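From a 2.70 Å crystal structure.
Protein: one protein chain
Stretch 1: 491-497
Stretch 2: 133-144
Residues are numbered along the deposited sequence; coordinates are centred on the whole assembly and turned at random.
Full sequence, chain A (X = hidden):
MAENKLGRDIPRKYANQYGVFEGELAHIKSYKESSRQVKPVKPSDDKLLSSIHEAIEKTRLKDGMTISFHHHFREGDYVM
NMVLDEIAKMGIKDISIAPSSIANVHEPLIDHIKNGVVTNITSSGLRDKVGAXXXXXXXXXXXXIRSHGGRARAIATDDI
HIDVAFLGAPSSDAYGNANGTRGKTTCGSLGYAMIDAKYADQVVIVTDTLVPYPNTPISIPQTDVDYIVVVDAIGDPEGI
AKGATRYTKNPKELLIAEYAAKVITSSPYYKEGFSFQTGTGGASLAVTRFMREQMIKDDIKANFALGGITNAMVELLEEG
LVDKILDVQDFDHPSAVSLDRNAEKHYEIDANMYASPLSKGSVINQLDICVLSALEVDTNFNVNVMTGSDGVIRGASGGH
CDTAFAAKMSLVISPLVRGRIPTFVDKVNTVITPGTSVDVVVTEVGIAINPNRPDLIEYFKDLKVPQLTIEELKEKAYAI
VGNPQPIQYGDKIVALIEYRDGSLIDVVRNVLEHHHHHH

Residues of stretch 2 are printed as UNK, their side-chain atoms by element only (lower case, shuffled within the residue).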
# COMPACT_ATOMS: atom_id res chain seq x y z
N ASP A 491 -32.16 31.26 4.79
CA ASP A 491 -31.01 32.05 4.38
C ASP A 491 -29.71 31.45 4.87
O ASP A 491 -28.63 31.93 4.52
CB ASP A 491 -31.13 33.48 4.90
CG ASP A 491 -31.90 34.38 3.94
OD1 ASP A 491 -31.36 34.67 2.85
OD2 ASP A 491 -33.05 34.77 4.28
N LYS A 492 -29.81 30.41 5.68
CA LYS A 492 -28.62 29.77 6.21
C LYS A 492 -28.09 28.70 5.27
O LYS A 492 -28.83 27.87 4.77
CB LYS A 492 -28.91 29.13 7.57
CG LYS A 492 -27.72 28.35 8.12
CD LYS A 492 -28.03 27.66 9.43
CE LYS A 492 -27.02 26.54 9.70
NZ LYS A 492 -25.61 27.01 9.57
N ILE A 493 -26.78 28.74 5.02
CA ILE A 493 -26.15 27.76 4.17
C ILE A 493 -25.90 26.51 5.00
O ILE A 493 -24.94 26.45 5.78
CB ILE A 493 -24.82 28.27 3.62
CG1 ILE A 493 -25.02 29.61 2.93
CG2 ILE A 493 -24.25 27.24 2.67
CD1 ILE A 493 -25.96 29.58 1.75
N VAL A 494 -26.78 25.53 4.85
CA VAL A 494 -26.70 24.27 5.57
C VAL A 494 -25.48 23.41 5.22
O VAL A 494 -24.97 22.66 6.07
CB VAL A 494 -27.98 23.46 5.33
CG1 VAL A 494 -27.68 21.98 5.21
CG2 VAL A 494 -28.96 23.73 6.46
N ALA A 495 -25.00 23.52 3.99
CA ALA A 495 -23.85 22.75 3.53
C ALA A 495 -23.27 23.25 2.20
O ALA A 495 -23.96 23.86 1.40
CB ALA A 495 -24.26 21.29 3.38
N LEU A 496 -22.00 22.99 1.98
CA LEU A 496 -21.35 23.37 0.74
C LEU A 496 -21.08 22.10 -0.08
O LEU A 496 -20.72 21.06 0.47
CB LEU A 496 -20.03 24.08 1.06
CG LEU A 496 -20.09 25.31 2.00
CD1 LEU A 496 -18.69 25.85 2.27
CD2 LEU A 496 -20.96 26.40 1.38
N ILE A 497 -21.28 22.16 -1.39
CA ILE A 497 -20.97 20.98 -2.20
C ILE A 497 -19.67 21.28 -2.94
O ILE A 497 -19.62 22.16 -3.80
CB ILE A 497 -22.11 20.66 -3.24
CG1 ILE A 497 -23.28 19.95 -2.55
CG2 ILE A 497 -21.58 19.72 -4.31
CD1 ILE A 497 -23.94 20.75 -1.45
N UNK A 133 -31.86 16.62 9.99
CA UNK A 133 -31.39 17.54 11.02
C UNK A 133 -30.57 18.67 10.39
O UNK A 133 -30.92 19.84 10.50
c UNK A 133 -30.56 16.79 12.05
N UNK A 134 -29.47 18.32 9.71
CA UNK A 134 -28.63 19.32 9.08
C UNK A 134 -29.38 20.32 8.21
O UNK A 134 -29.03 21.49 8.13
c UNK A 134 -27.55 18.67 8.23
c UNK A 134 -26.56 17.95 9.14
c UNK A 134 -26.84 19.72 7.40
c UNK A 134 -25.82 18.88 10.06
N UNK A 135 -30.44 19.84 7.58
CA UNK A 135 -31.24 20.67 6.69
C UNK A 135 -32.09 21.69 7.46
O UNK A 135 -32.56 22.66 6.88
c UNK A 135 -32.13 19.78 5.83
o UNK A 135 -32.20 20.25 4.50
N UNK A 136 -32.28 21.46 8.76
CA UNK A 136 -33.08 22.38 9.55
C UNK A 136 -32.22 23.38 10.31
O UNK A 136 -32.72 24.14 11.13
o UNK A 136 -35.07 19.67 12.53
c UNK A 136 -33.32 21.15 11.79
o UNK A 136 -34.37 21.22 13.94
c UNK A 136 -33.99 21.62 10.52
c UNK A 136 -34.32 20.64 12.83
N UNK A 137 -30.92 23.36 10.05
CA UNK A 137 -30.03 24.31 10.69
C UNK A 137 -29.36 23.90 11.99
O UNK A 137 -28.80 24.74 12.67
N UNK A 138 -29.40 22.62 12.32
CA UNK A 138 -28.77 22.12 13.54
C UNK A 138 -27.34 22.62 13.74
O UNK A 138 -27.02 23.13 14.80
c UNK A 138 -30.19 20.06 13.59
c UNK A 138 -28.01 20.06 14.77
c UNK A 138 -31.02 20.67 14.69
c UNK A 138 -28.76 20.58 13.56
N UNK A 139 -26.46 22.43 12.76
CA UNK A 139 -25.07 22.87 12.87
C UNK A 139 -24.94 24.34 12.55
O UNK A 139 -25.72 24.90 11.79
se UNK A 139 -21.83 20.43 12.01
c UNK A 139 -24.14 22.12 11.91
c UNK A 139 -23.75 20.71 12.29
c UNK A 139 -21.69 20.75 10.11
N UNK A 140 -23.92 24.96 13.13
CA UNK A 140 -23.63 26.35 12.89
C UNK A 140 -22.81 26.43 11.60
O UNK A 140 -23.06 27.26 10.74
o UNK A 140 -21.27 30.07 15.07
c UNK A 140 -21.82 28.94 15.14
c UNK A 140 -22.43 28.36 13.88
o UNK A 140 -21.89 28.27 16.20
c UNK A 140 -22.85 26.92 14.06
N UNK A 141 -21.82 25.55 11.48
CA UNK A 141 -20.98 25.49 10.29
C UNK A 141 -21.64 24.63 9.21
O UNK A 141 -22.46 23.76 9.51
c UNK A 141 -19.61 24.92 10.66
o UNK A 141 -17.65 25.66 11.81
c UNK A 141 -18.67 25.97 11.19
n UNK A 141 -19.00 27.23 10.93
N UNK A 142 -21.30 24.88 7.94
CA UNK A 142 -21.88 24.10 6.83
C UNK A 142 -21.21 22.74 6.69
O UNK A 142 -19.99 22.62 6.85
c UNK A 142 -20.60 26.07 7.43
c UNK A 142 -21.61 24.98 5.60
c UNK A 142 -21.36 26.35 6.15
N UNK A 143 -21.99 21.72 6.39
CA UNK A 143 -21.44 20.39 6.18
C UNK A 143 -20.71 20.44 4.84
O UNK A 143 -21.26 20.97 3.88
c UNK A 143 -22.55 19.32 6.10
c UNK A 143 -23.30 19.24 7.41
c UNK A 143 -21.94 17.97 5.74
N UNK A 144 -19.49 19.94 4.78
CA UNK A 144 -18.75 19.95 3.51
C UNK A 144 -18.94 18.61 2.79
O UNK A 144 -18.47 17.57 3.24
c UNK A 144 -17.40 22.68 3.60
c UNK A 144 -17.23 20.14 3.72
c UNK A 144 -16.50 20.07 2.37
c UNK A 144 -16.94 21.48 4.40

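Position 133 carries a single side-chain carbon and lies beyond the reach of stretch 1; one carbon and nothing more is alanine, Ala-133, in the last part of a helix. Position 134 has four carbons, forked at the first, with one arm two carbons long, which defines isoleucine. The short arm of Ile-134 packs on Val-494, with CG2 of Ile-134 3.3 Å from CG1 of Val-494.

Position 135 has one carbon followed by one oxygen, hence serine; CA-to-CB of Ser-135 points away from stretch 1, and its hydroxyl is hydrogen-bonded elsewhere in the structure. Position 136 shows three carbons, the third bearing two oxygens: glutamate. Glu-136 is exposed and makes no contact, but its N donates to O of Ala-133 at 2.7 Å.

Position 137 has no side-chain atoms, and its phi/psi of 92/13° is independent evidence for glycine, since a CB here would be jammed against the carbonyl O of position 136. An ideal CB would also stand 3.8 Å from CD of Lys-492. The bare CA of Gly-137 instead lies 3.9 Å from CE of Lys-492.

Position 138 repeats the four-carbon fork with one longer arm, so it is isoleucine; Ile-138 does not touch stretch 1. At 139 an unbranched chain of two carbons, selenium and a terminal carbon identifies selenomethionine, Met-139. Its contact is made through the backbone: O of Met-139 is 3.0 Å from CE of Lys-492.

Position 140 has three carbons ending in two oxygens, a glutamate whose CA-to-CB bond points away. The main chain of Glu-140 is what matters, because its O accepts a weak hydrogen bond from NZ of Lys-492 at 2.8 Å. Position 141 has two carbons, the second carrying one oxygen and one nitrogen, which fits asparagine; Asn-141 is peripheral.

At 142 three carbons close a ring onto the backbone nitrogen, so the residue is proline. CB of Pro-142 is 3.8 Å from CA of Ala-495 and 3.9 Å from CG of Leu-496, while its CG lies 3.6 Å from O of Ile-493. Position 143 has one carbon carrying two others, a valine; CB of Val-143 is 3.8 Å from CB of Ala-495. Position 144 has four carbons with the isoleucine fork, and CD1 of Ile-144 meets CD1 of Leu-496 at 3.7 Å.

The contact works as a short parallel pairing with a lysine arm at its edge. N of Val-143 donates to O of Val-494 (3.1 Å, 166°), and N of Leu-496 donates to O of Val-143 (2.9 Å, 149°), so Val-143 is held through both its N and its O. This register places Ala-495 and Val-143 on one face of the sheet, Leu-496 and Ile-144 on the other. Lys-492 extends with chi1 to chi3 all t, bringing its amine to the loop carbonyls. Together the two stretches bury 522 Å².

Stretch 2 133-144: AISEGIMENPVI
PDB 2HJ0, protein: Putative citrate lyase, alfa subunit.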